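Local atomic coordinates of Polyphosphate:AMP phosphotransferase (Meiothermus ruber H328, PDB entry 5O6M), a protein that transfers phosphate from inorganic polyphosphate to AMP and ADP, making ADP and ATP, and can also use other nucleoside mono- and diphosphates. Residues Pro19-Ala24 against Val226-Lys231; Val131-Leu136 against Asp204-Ala209; Ile170-Gln175 against Glu198-Trp203. The protein carries 1 engineered substitution. All blocks are in the same frame, centred on the assembly; numbering follows the deposited sequence.

Contact 3 is the buried one of the three; contacts 1 and 2 are only partly buried. Contact 1 packs a loop near the N-terminus on the end of the outer strand 224-228, with two weak hydrogen bonds and close packing of ring, methyl and carbonyl groups. Contact 2 joins two helices through a valine on a tyrosine ring, and an arginine reaches from it to a phosphate ion. Contact 3 mixes a tryptophan face with two hydrogen bonds from one nitrogen of a buried arginine. Contacts 2 and 3 draw on the consecutive helices 195-201 and 203-217, and both meet at Asp199. Contact 1 touches contact 3 through Asn230. Contact 2 lies nearest the bound ATP.

Contact 1 (Pro19-Ala24 against Val226-Lys231); sequences PDDTSA and VIPANK
Pro19 and Asn230 meet where the N-terminal loop passes the end of strand 224-228. The polar part is weak. Asn230 N donates to Pro19 O over 3.4 Å. Asn230 ND2 reaches Asp20 OD1 at 3.5 Å, also a weak bond, with the carboxylate and amide planes 68° apart. Asp20 CG stands anti to the carbonyl carbon (chi1 -78°), which brings the carboxylate over to the Asn230 side, where Asp20 OD1 lies 3.4 Å from Asn230 CB. The stronger polar partner of Asn230 is Ser171, whose backbone N donates to Asn230 OD1.

The packing is closer. Asp21 O makes a tight carbonyl-to-ring contact, 3.1 Å from Pro228 CB. Two touches are apolar. Asp21 CB lies beside the same proline ring, 3.9 Å from Pro228 CG, with both side chains directed alike. The extended Lys231 chain crosses the Thr22 side chain at about a right angle, with Lys231 CD 3.5 Å from Thr22 CG2. Polar atoms also make van der Waals contacts: Lys231 NZ is 3.2 Å from the methyl Thr22 CG2, and Asn230 ND2 touches the methylene Pro19 CB.

Within the loop, Asp21 OD1 accepts from Ser23 N at 2.7 Å, which makes an Asx turn. Asp21 OD2 is bonded to Tyr4 OH, so both oxygens of this carboxylate have partners.

Within this chain, the strand is an edge strand of the parallel sheet of a P-loop kinase fold. Its neighbour, strand 161-169, touches Pro19 through His169. Lys231 is the N-cap residue of helix 232-249, whose Leu238 packs on Pro228 and whose Tyr234 packs on Thr22.

Contact 2 (Val131-Leu136 against Asp204-Ala209); sequences VRVKNL and DRYQEA. With PO4 (phosphate ion), chain Z.
Val133 meets Tyr206 and Arg132 meets Ala209 where helix 130-133 ends against helix 203-217. A Schellman motif ends the first helix: Leu136 N bonds to Val131 O, Asn135 N bonds to Arg132 O, and Asn135 has positive phi. Val131 and Leu136 also line the ATP pocket, so the docked turn belongs to its wall.

Arg132 runs alongside Ala209 and on to a phosphate ion, probably from the crystallisation liquor. From CB its chain is extended, with CG anti to the backbone N (chi1 151°). CD comes to 4.0 Å from Ala209 CB. NE is nearer to the same methyl, at 3.8 Å. CZ lies close to Ala209 CA, which stands over one face of the guanidinium, toward the rim. The phosphate sits at the edge, near the guanidinium plane. NH2 bonds to its O2 at 3.1 Å, and NH1 makes a weak bond to its O4 at 3.3 Å. NH1 also has a weak bond to Tyr146 OH. An alanine here would probably leave the phosphate without the NH1 and NH2 donors and open a gap beside Ala209.

Val133 makes the apolar contact. Its side chain crosses that of Tyr206 at about a right angle. CG1 touches ring atom CE1 at 3.8 Å. Tyr206 OH and Lys134 NZ both bind Asp199 OD1, which holds the far end of the ring. Val133 CG2 lies over the ring face in a CH-pi contact, 3.9 Å from the centroid and 18° off the normal.

Contact 3 (Ile170-Gln175 against Glu198-Trp203); sequences ISKDEQ and EDRRLW
Lys172 and Trp203 make the apolar half. The backbone end of the lysine lies on the indole. Its CA is 3.5 Å from the centroid of the six-membered ring, a CH-pi contact over the face, and CB rests on the same face. The two side chains run antiparallel, side by side.

Two oxygens stand at the indole edge, Ile170 O and Gln175 OE1. The second is a tight contact, with Gln175 OE1 2.9 Å from Trp203 CE3.

Arg200 makes the polar half. Its chain is extended as far as NE. NH1 donates to Lys172 O at 2.9 Å and to Gln175 OE1 at 3.2 Å, and both acceptors lie close to the guanidinium plane. Gln175 NE2 donates to Asp66 O, so both ends of the amide are held and its flip is set.

Ser171 caps the start of helix 172-183 by accepting from Glu174 N. The two helices flank the ATP-contacting Arg193 in sequence, and they probably form part of the lid of this P-loop kinase. Arg200 NH2 bonds to Glu267 O of the second subunit, so one guanidinium joins this contact to that chain. Lys172 O and Gln175 OE1 are neutral acceptors; Glu267 O is at the chain terminus and would probably bring negative charge to the guanidinium.

Contact 1 (Pro19-Ala24 against Val226-Lys231)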
loop_
_atom_site.group_PDB
_atom_site.type_symbol
_atom_site.label_atom_id
_atom_site.label_comp_id
_atom_site.label_asym_id
_atom_site.label_seq_id
_atom_site.Cartn_x
_atom_site.Cartn_y
_atom_site.Cartn_z
ATOM N N PRO D 19 5.796 -23.741 -31.835
ATOM C CA PRO D 19 5.898 -22.272 -31.790
ATOM C C PRO D 19 5.559 -21.587 -33.104
ATOM O O PRO D 19 5.219 -20.397 -33.091
ATOM C CB PRO D 19 7.365 -22.035 -31.402
ATOM C CG PRO D 19 7.782 -23.293 -30.702
ATOM C CD PRO D 19 7.041 -24.398 -31.400
ATOM N N ASP D 20 5.637 -22.290 -34.233
ATOM C CA ASP D 20 5.339 -21.711 -35.537
ATOM C C ASP D 20 3.918 -21.986 -36.005
ATOM O O ASP D 20 3.558 -21.588 -37.117
ATOM C CB ASP D 20 6.341 -22.218 -36.575
ATOM C CG ASP D 20 7.675 -21.510 -36.481
ATOM O OD1 ASP D 20 7.680 -20.259 -36.478
ATOM O OD2 ASP D 20 8.715 -22.196 -36.390
ATOM N N ASP D 21 3.108 -22.658 -35.191
ATOM C CA ASP D 21 1.728 -22.931 -35.564
ATOM C C ASP D 21 0.964 -21.639 -35.828
ATOM O O ASP D 21 0.976 -20.713 -35.011
ATOM C CB ASP D 21 1.043 -23.729 -34.454
ATOM C CG ASP D 21 -0.438 -23.936 -34.709
ATOM O OD1 ASP D 21 -0.843 -23.987 -35.891
ATOM O OD2 ASP D 21 -1.199 -24.040 -33.721
ATOM N N THR D 22 0.292 -21.584 -36.983
ATOM C CA THR D 22 -0.628 -20.500 -37.312
ATOM C C THR D 22 -1.955 -21.044 -37.826
ATOM O O THR D 22 -2.713 -20.313 -38.471
ATOM C CB THR D 22 -0.020 -19.552 -38.349
ATOM O OG1 THR D 22 0.262 -20.278 -39.552
ATOM C CG2 THR D 22 1.265 -18.937 -37.818
ATOM N N SER D 23 -2.250 -22.313 -37.537
ATOM C CA SER D 23 -3.373 -23.013 -38.146
ATOM C C SER D 23 -4.729 -22.436 -37.762
ATOM O O SER D 23 -5.726 -22.775 -38.408
ATOM C CB SER D 23 -3.316 -24.496 -37.770
ATOM O OG SER D 23 -3.253 -24.661 -36.364
ATOM N N ALA D 24 -4.796 -21.580 -36.740
ATOM C CA ALA D 24 -6.080 -21.035 -36.315
ATOM C C ALA D 24 -6.545 -19.873 -37.182
ATOM O O ALA D 24 -7.731 -19.530 -37.147
ATOM C CB ALA D 24 -6.012 -20.590 -34.852
ATOM N N VAL D 226 -1.589 -21.706 -24.430
ATOM C CA VAL D 226 -0.280 -21.700 -25.068
ATOM C C VAL D 226 -0.427 -20.970 -26.394
ATOM O O VAL D 226 -1.254 -21.346 -27.232
ATOM C CB VAL D 226 0.258 -23.124 -25.267
ATOM C CG1 VAL D 226 1.596 -23.084 -25.991
ATOM C CG2 VAL D 226 0.394 -23.825 -23.928
ATOM N N ILE D 227 0.359 -19.914 -26.576
ATOM C CA ILE D 227 0.245 -19.014 -27.717
ATOM C C ILE D 227 1.469 -19.226 -28.606
ATOM O O ILE D 227 2.594 -18.899 -28.198
ATOM C CB ILE D 227 0.130 -17.548 -27.276
ATOM C CG1 ILE D 227 -1.037 -17.367 -26.296
ATOM C CG2 ILE D 227 -0.009 -16.633 -28.493
ATOM C CD1 ILE D 227 -2.389 -17.727 -26.885
ATOM N N PRO D 228 1.312 -19.799 -29.804
ATOM C CA PRO D 228 2.435 -19.815 -30.748
ATOM C C PRO D 228 2.898 -18.389 -30.989
ATOM O O PRO D 228 2.150 -17.574 -31.538
ATOM C CB PRO D 228 1.838 -20.449 -32.010
ATOM C CG PRO D 228 0.617 -21.182 -31.536
ATOM C CD PRO D 228 0.090 -20.387 -30.378
ATOM N N ALA D 229 4.119 -18.070 -30.564
ATOM C CA ALA D 229 4.553 -16.682 -30.489
ATOM C C ALA D 229 5.814 -16.399 -31.291
ATOM O O ALA D 229 6.401 -15.322 -31.138
ATOM C CB ALA D 229 4.758 -16.277 -29.023
ATOM N N ASN D 230 6.257 -17.328 -32.142
ATOM C CA ASN D 230 7.381 -17.009 -33.016
ATOM C C ASN D 230 7.015 -15.928 -34.026
ATOM O O ASN D 230 7.890 -15.170 -34.456
ATOM C CB ASN D 230 7.874 -18.268 -33.729
ATOM C CG ASN D 230 8.882 -19.051 -32.906
ATOM O OD1 ASN D 230 9.132 -18.736 -31.736
ATOM N ND2 ASN D 230 9.467 -20.073 -33.513
ATOM N N LYS D 231 5.746 -15.845 -34.422
ATOM C CA LYS D 231 5.265 -14.810 -35.336
ATOM C C LYS D 231 4.442 -13.803 -34.543
ATOM O O LYS D 231 3.371 -14.138 -34.025
ATOM C CB LYS D 231 4.450 -15.385 -36.494
ATOM C CG LYS D 231 5.136 -16.449 -37.334
ATOM C CD LYS D 231 4.148 -16.986 -38.367
ATOM C CE LYS D 231 4.669 -18.197 -39.126
ATOM N NZ LYS D 231 3.593 -18.819 -39.962
#

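Contact 2 (Val131-Leu136 against Asp204-Ala209)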
loop_
_atom_site.group_PDB
_atom_site.type_symbol
_atom_site.label_atom_id
_atom_site.label_comp_id
_atom_site.label_asym_id
_atom_site.label_seq_id
_atom_site.Cartn_x
_atom_site.Cartn_y
_atom_site.Cartn_z
ATOM N N VAL D 131 12.371 -19.414 -9.440
ATOM C CA VAL D 131 12.608 -19.905 -8.084
ATOM C C VAL D 131 12.944 -21.391 -8.112
ATOM O O VAL D 131 13.802 -21.865 -7.358
ATOM C CB VAL D 131 11.389 -19.613 -7.189
ATOM C CG1 VAL D 131 11.457 -20.443 -5.907
ATOM C CG2 VAL D 131 11.308 -18.131 -6.869
ATOM N N ARG D 132 12.266 -22.151 -8.974
ATOM C CA ARG D 132 12.552 -23.575 -9.110
ATOM C C ARG D 132 13.839 -23.822 -9.894
ATOM O O ARG D 132 14.692 -24.609 -9.470
ATOM C CB ARG D 132 11.371 -24.279 -9.776
ATOM C CG ARG D 132 11.744 -25.515 -10.582
ATOM C CD ARG D 132 10.499 -26.282 -10.994
ATOM N NE ARG D 132 10.768 -27.262 -12.043
ATOM C CZ ARG D 132 10.018 -28.335 -12.273
ATOM N NH1 ARG D 132 8.957 -28.583 -11.516
ATOM N NH2 ARG D 132 10.333 -29.168 -13.256
ATOM N N VAL D 133 13.995 -23.154 -11.038
ATOM C CA VAL D 133 15.133 -23.431 -11.914
ATOM C C VAL D 133 16.447 -23.156 -11.194
ATOM O O VAL D 133 17.421 -23.903 -11.343
ATOM C CB VAL D 133 15.021 -22.614 -13.214
ATOM C CG1 VAL D 133 16.357 -22.592 -13.940
ATOM C CG2 VAL D 133 13.931 -23.191 -14.106
ATOM N N LYS D 134 16.499 -22.082 -10.411
ATOM C CA LYS D 134 17.703 -21.697 -9.689
ATOM C C LYS D 134 17.662 -22.110 -8.225
ATOM O O LYS D 134 18.491 -21.644 -7.436
ATOM C CB LYS D 134 17.936 -20.191 -9.811
ATOM C CG LYS D 134 18.158 -19.732 -11.238
ATOM C CD LYS D 134 18.452 -18.242 -11.313
ATOM C CE LYS D 134 18.638 -17.794 -12.758
ATOM N NZ LYS D 134 18.678 -16.312 -12.892
ATOM N N ASN D 135 16.707 -22.954 -7.842
ATOM C CA ASN D 135 16.595 -23.446 -6.470
ATOM C C ASN D 135 16.719 -22.304 -5.462
ATOM O O ASN D 135 17.528 -22.345 -4.533
ATOM C CB ASN D 135 17.637 -24.531 -6.191
ATOM C CG ASN D 135 17.532 -25.700 -7.149
ATOM O OD1 ASN D 135 18.420 -25.924 -7.973
ATOM N ND2 ASN D 135 16.438 -26.450 -7.049
ATOM N N LEU D 136 15.888 -21.275 -5.644
ATOM C CA LEU D 136 15.873 -20.175 -4.687
ATOM C C LEU D 136 15.238 -20.590 -3.369
ATOM O O LEU D 136 15.462 -19.930 -2.350
ATOM C CB LEU D 136 15.144 -18.971 -5.281
ATOM C CG LEU D 136 15.781 -18.398 -6.550
ATOM C CD1 LEU D 136 15.045 -17.148 -7.014
ATOM C CD2 LEU D 136 17.259 -18.105 -6.329
ATOM N N ASP D 204 16.482 -25.423 -21.151
ATOM C CA ASP D 204 15.713 -26.656 -20.987
ATOM C C ASP D 204 15.113 -26.767 -19.591
ATOM O O ASP D 204 13.968 -27.213 -19.438
ATOM C CB ASP D 204 16.583 -27.871 -21.306
ATOM C CG ASP D 204 16.985 -27.928 -22.768
ATOM O OD1 ASP D 204 16.102 -27.733 -23.631
ATOM O OD2 ASP D 204 18.176 -28.167 -23.055
ATOM N N ARG D 205 15.862 -26.378 -18.558
ATOM C CA ARG D 205 15.296 -26.421 -17.217
ATOM C C ARG D 205 14.120 -25.460 -17.077
ATOM O O ARG D 205 13.157 -25.761 -16.361
ATOM C CB ARG D 205 16.372 -26.121 -16.175
ATOM C CG ARG D 205 17.368 -27.256 -15.974
ATOM C CD ARG D 205 18.056 -27.144 -14.621
ATOM N NE ARG D 205 19.507 -27.027 -14.740
ATOM C CZ ARG D 205 20.360 -28.031 -14.557
ATOM N NH1 ARG D 205 21.664 -27.827 -14.686
ATOM N NH2 ARG D 205 19.911 -29.238 -14.239
ATOM N N TYR D 206 14.170 -24.311 -17.759
ATOM C CA TYR D 206 13.025 -23.401 -17.763
ATOM C C TYR D 206 11.831 -24.003 -18.495
ATOM O O TYR D 206 10.693 -23.898 -18.023
ATOM C CB TYR D 206 13.408 -22.056 -18.384
ATOM C CG TYR D 206 13.929 -21.038 -17.392
ATOM C CD1 TYR D 206 15.270 -20.685 -17.360
ATOM C CD2 TYR D 206 13.072 -20.432 -16.484
ATOM C CE1 TYR D 206 15.742 -19.751 -16.449
ATOM C CE2 TYR D 206 13.532 -19.499 -15.572
ATOM C CZ TYR D 206 14.868 -19.163 -15.558
ATOM O OH TYR D 206 15.328 -18.235 -14.649
ATOM N N GLN D 207 12.063 -24.624 -19.654
ATOM C CA GLN D 207 10.962 -25.251 -20.379
ATOM C C GLN D 207 10.281 -26.319 -19.532
ATOM O O GLN D 207 9.052 -26.452 -19.553
ATOM C CB GLN D 207 11.463 -25.847 -21.695
ATOM C CG GLN D 207 12.035 -24.819 -22.656
ATOM C CD GLN D 207 10.958 -24.027 -23.368
ATOM O OE1 GLN D 207 10.194 -24.574 -24.164
ATOM N NE2 GLN D 207 10.888 -22.735 -23.083
ATOM N N GLU D 208 11.067 -27.097 -18.787
ATOM C CA GLU D 208 10.487 -28.107 -17.908
ATOM C C GLU D 208 9.635 -27.464 -16.822
ATOM O O GLU D 208 8.539 -27.948 -16.512
ATOM C CB GLU D 208 11.599 -28.959 -17.296
ATOM C CG GLU D 208 12.336 -29.813 -18.312
ATOM C CD GLU D 208 13.620 -30.403 -17.769
ATOM O OE1 GLU D 208 13.941 -30.155 -16.588
ATOM O OE2 GLU D 208 14.315 -31.111 -18.529
ATOM N N ALA D 209 10.124 -26.373 -16.228
ATOM C CA ALA D 209 9.354 -25.693 -15.193
ATOM C C ALA D 209 8.039 -25.162 -15.750
ATOM O O ALA D 209 6.997 -25.247 -15.088
ATOM C CB ALA D 209 10.178 -24.561 -14.580
HETATM P P PO4 Z . 7.967 -32.308 -12.955
HETATM O O1 PO4 Z . 7.359 -31.847 -14.259
HETATM O O2 PO4 Z . 9.465 -32.115 -12.993
HETATM O O3 PO4 Z . 7.656 -33.771 -12.756
HETATM O O4 PO4 Z . 7.391 -31.510 -11.807
#

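Contact 3 (Ile170-Gln175 against Glu198-Trp203)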
loop_
_atom_site.group_PDB
_atom_site.type_symbol
_atom_site.label_atom_id
_atom_site.label_comp_id
_atom_site.label_asym_id
_atom_site.label_seq_id
_atom_site.Cartn_x
_atom_site.Cartn_y
_atom_site.Cartn_z
ATOM N N ILE D 170 7.874 -19.411 -27.613
ATOM C CA ILE D 170 8.859 -19.254 -28.671
ATOM C C ILE D 170 9.847 -20.412 -28.596
ATOM O O ILE D 170 9.989 -21.089 -27.570
ATOM C CB ILE D 170 9.602 -17.903 -28.600
ATOM C CG1 ILE D 170 10.405 -17.800 -27.302
ATOM C CG2 ILE D 170 8.622 -16.740 -28.737
ATOM C CD1 ILE D 170 11.444 -16.696 -27.313
ATOM N N SER D 171 10.539 -20.636 -29.707
ATOM C CA SER D 171 11.549 -21.676 -29.808
ATOM C C SER D 171 12.900 -21.177 -29.303
ATOM O O SER D 171 13.131 -19.975 -29.149
ATOM C CB SER D 171 11.677 -22.139 -31.256
ATOM O OG SER D 171 12.141 -21.072 -32.062
ATOM N N LYS D 172 13.809 -22.127 -29.063
ATOM C CA LYS D 172 15.135 -21.764 -28.573
ATOM C C LYS D 172 15.894 -20.937 -29.601
ATOM O O LYS D 172 16.590 -19.977 -29.248
ATOM C CB LYS D 172 15.932 -23.018 -28.214
ATOM C CG LYS D 172 17.272 -22.713 -27.572
ATOM C CD LYS D 172 18.009 -23.976 -27.158
ATOM C CE LYS D 172 19.357 -23.633 -26.534
ATOM N NZ LYS D 172 19.998 -24.809 -25.875
ATOM N N ASP D 173 15.773 -21.293 -30.881
ATOM C CA ASP D 173 16.452 -20.533 -31.925
ATOM C C ASP D 173 15.797 -19.173 -32.132
ATOM O O ASP D 173 16.485 -18.185 -32.420
ATOM C CB ASP D 173 16.467 -21.330 -33.230
ATOM C CG ASP D 173 16.738 -20.458 -34.444
ATOM O OD1 ASP D 173 17.873 -19.949 -34.577
ATOM O OD2 ASP D 173 15.814 -20.287 -35.268
ATOM N N GLU D 174 14.470 -19.099 -31.993
ATOM C CA GLU D 174 13.798 -17.809 -32.108
ATOM C C GLU D 174 14.262 -16.844 -31.023
ATOM O O GLU D 174 14.489 -15.658 -31.294
ATOM C CB GLU D 174 12.284 -17.985 -32.061
ATOM C CG GLU D 174 11.549 -16.657 -32.089
ATOM C CD GLU D 174 11.763 -15.902 -33.389
ATOM O OE1 GLU D 174 12.055 -16.548 -34.415
ATOM O OE2 GLU D 174 11.660 -14.657 -33.378
ATOM N N GLN D 175 14.405 -17.327 -29.787
ATOM C CA GLN D 175 14.900 -16.454 -28.728
ATOM C C GLN D 175 16.278 -15.910 -29.075
ATOM O O GLN D 175 16.595 -14.754 -28.766
ATOM C CB GLN D 175 14.954 -17.200 -27.395
ATOM C CG GLN D 175 15.505 -16.342 -26.266
ATOM C CD GLN D 175 15.741 -17.113 -24.984
ATOM O OE1 GLN D 175 16.296 -18.211 -25.000
ATOM N NE2 GLN D 175 15.313 -16.541 -23.864
ATOM N N GLU D 198 22.623 -16.208 -18.888
ATOM C CA GLU D 198 22.590 -17.302 -17.922
ATOM C C GLU D 198 21.235 -17.997 -17.906
ATOM O O GLU D 198 21.165 -19.215 -17.700
ATOM C CB GLU D 198 22.933 -16.787 -16.525
ATOM C CG GLU D 198 24.366 -16.312 -16.373
ATOM C CD GLU D 198 24.659 -15.797 -14.977
ATOM O OE1 GLU D 198 23.712 -15.686 -14.170
ATOM O OE2 GLU D 198 25.839 -15.502 -14.686
ATOM N N ASP D 199 20.149 -17.247 -18.110
ATOM C CA ASP D 199 18.838 -17.879 -18.224
ATOM C C ASP D 199 18.700 -18.633 -19.540
ATOM O O ASP D 199 18.043 -19.679 -19.587
ATOM C CB ASP D 199 17.730 -16.833 -18.087
ATOM C CG ASP D 199 17.568 -16.334 -16.659
ATOM O OD1 ASP D 199 17.888 -17.091 -15.716
ATOM O OD2 ASP D 199 17.121 -15.181 -16.481
ATOM N N ARG D 200 19.314 -18.125 -20.611
ATOM C CA ARG D 200 19.269 -18.831 -21.887
ATOM C C ARG D 200 20.030 -20.146 -21.809
ATOM O O ARG D 200 19.591 -21.163 -22.358
ATOM C CB ARG D 200 19.847 -17.964 -23.001
ATOM C CG ARG D 200 20.125 -18.770 -24.246
ATOM C CD ARG D 200 20.316 -17.921 -25.473
ATOM N NE ARG D 200 20.643 -18.775 -26.607
ATOM C CZ ARG D 200 19.734 -19.373 -27.368
ATOM N NH1 ARG D 200 18.445 -19.196 -27.115
ATOM N NH2 ARG D 200 20.110 -20.144 -28.377
ATOM N N ARG D 201 21.181 -20.134 -21.141
ATOM C CA ARG D 201 21.953 -21.354 -20.946
ATOM C C ARG D 201 21.142 -22.421 -20.218
ATOM O O ARG D 201 21.405 -23.619 -20.385
ATOM C CB ARG D 201 23.240 -21.003 -20.202
ATOM C CG ARG D 201 24.112 -22.160 -19.791
ATOM C CD ARG D 201 25.246 -21.634 -18.931
ATOM N NE ARG D 201 24.758 -21.122 -17.653
ATOM C CZ ARG D 201 24.427 -21.879 -16.612
ATOM N NH1 ARG D 201 24.537 -23.198 -16.684
ATOM N NH2 ARG D 201 23.988 -21.312 -15.497
ATOM N N LEU D 202 20.159 -22.011 -19.412
ATOM C CA LEU D 202 19.256 -22.911 -18.704
ATOM C C LEU D 202 17.947 -23.158 -19.458
ATOM O O LEU D 202 16.946 -23.521 -18.831
ATOM C CB LEU D 202 18.948 -22.362 -17.308
ATOM C CG LEU D 202 20.071 -22.291 -16.276
ATOM C CD1 LEU D 202 19.700 -21.325 -15.167
ATOM C CD2 LEU D 202 20.349 -23.669 -15.700
ATOM N N TRP D 203 17.929 -22.954 -20.777
ATOM C CA TRP D 203 16.682 -23.014 -21.538
ATOM C C TRP D 203 15.850 -24.248 -21.197
ATOM O O TRP D 203 14.638 -24.150 -20.968
ATOM C CB TRP D 203 16.989 -22.988 -23.036
ATOM C CG TRP D 203 15.786 -23.221 -23.902
ATOM C CD1 TRP D 203 15.263 -24.426 -24.268
ATOM C CD2 TRP D 203 14.982 -22.223 -24.548
ATOM N NE1 TRP D 203 14.169 -24.243 -25.077
ATOM C CE2 TRP D 203 13.976 -22.900 -25.269
ATOM C CE3 TRP D 203 15.007 -20.825 -24.579
ATOM C CZ2 TRP D 203 13.007 -22.228 -26.011
ATOM C CZ3 TRP D 203 14.045 -20.160 -25.319
ATOM C CH2 TRP D 203 13.059 -20.862 -26.023
#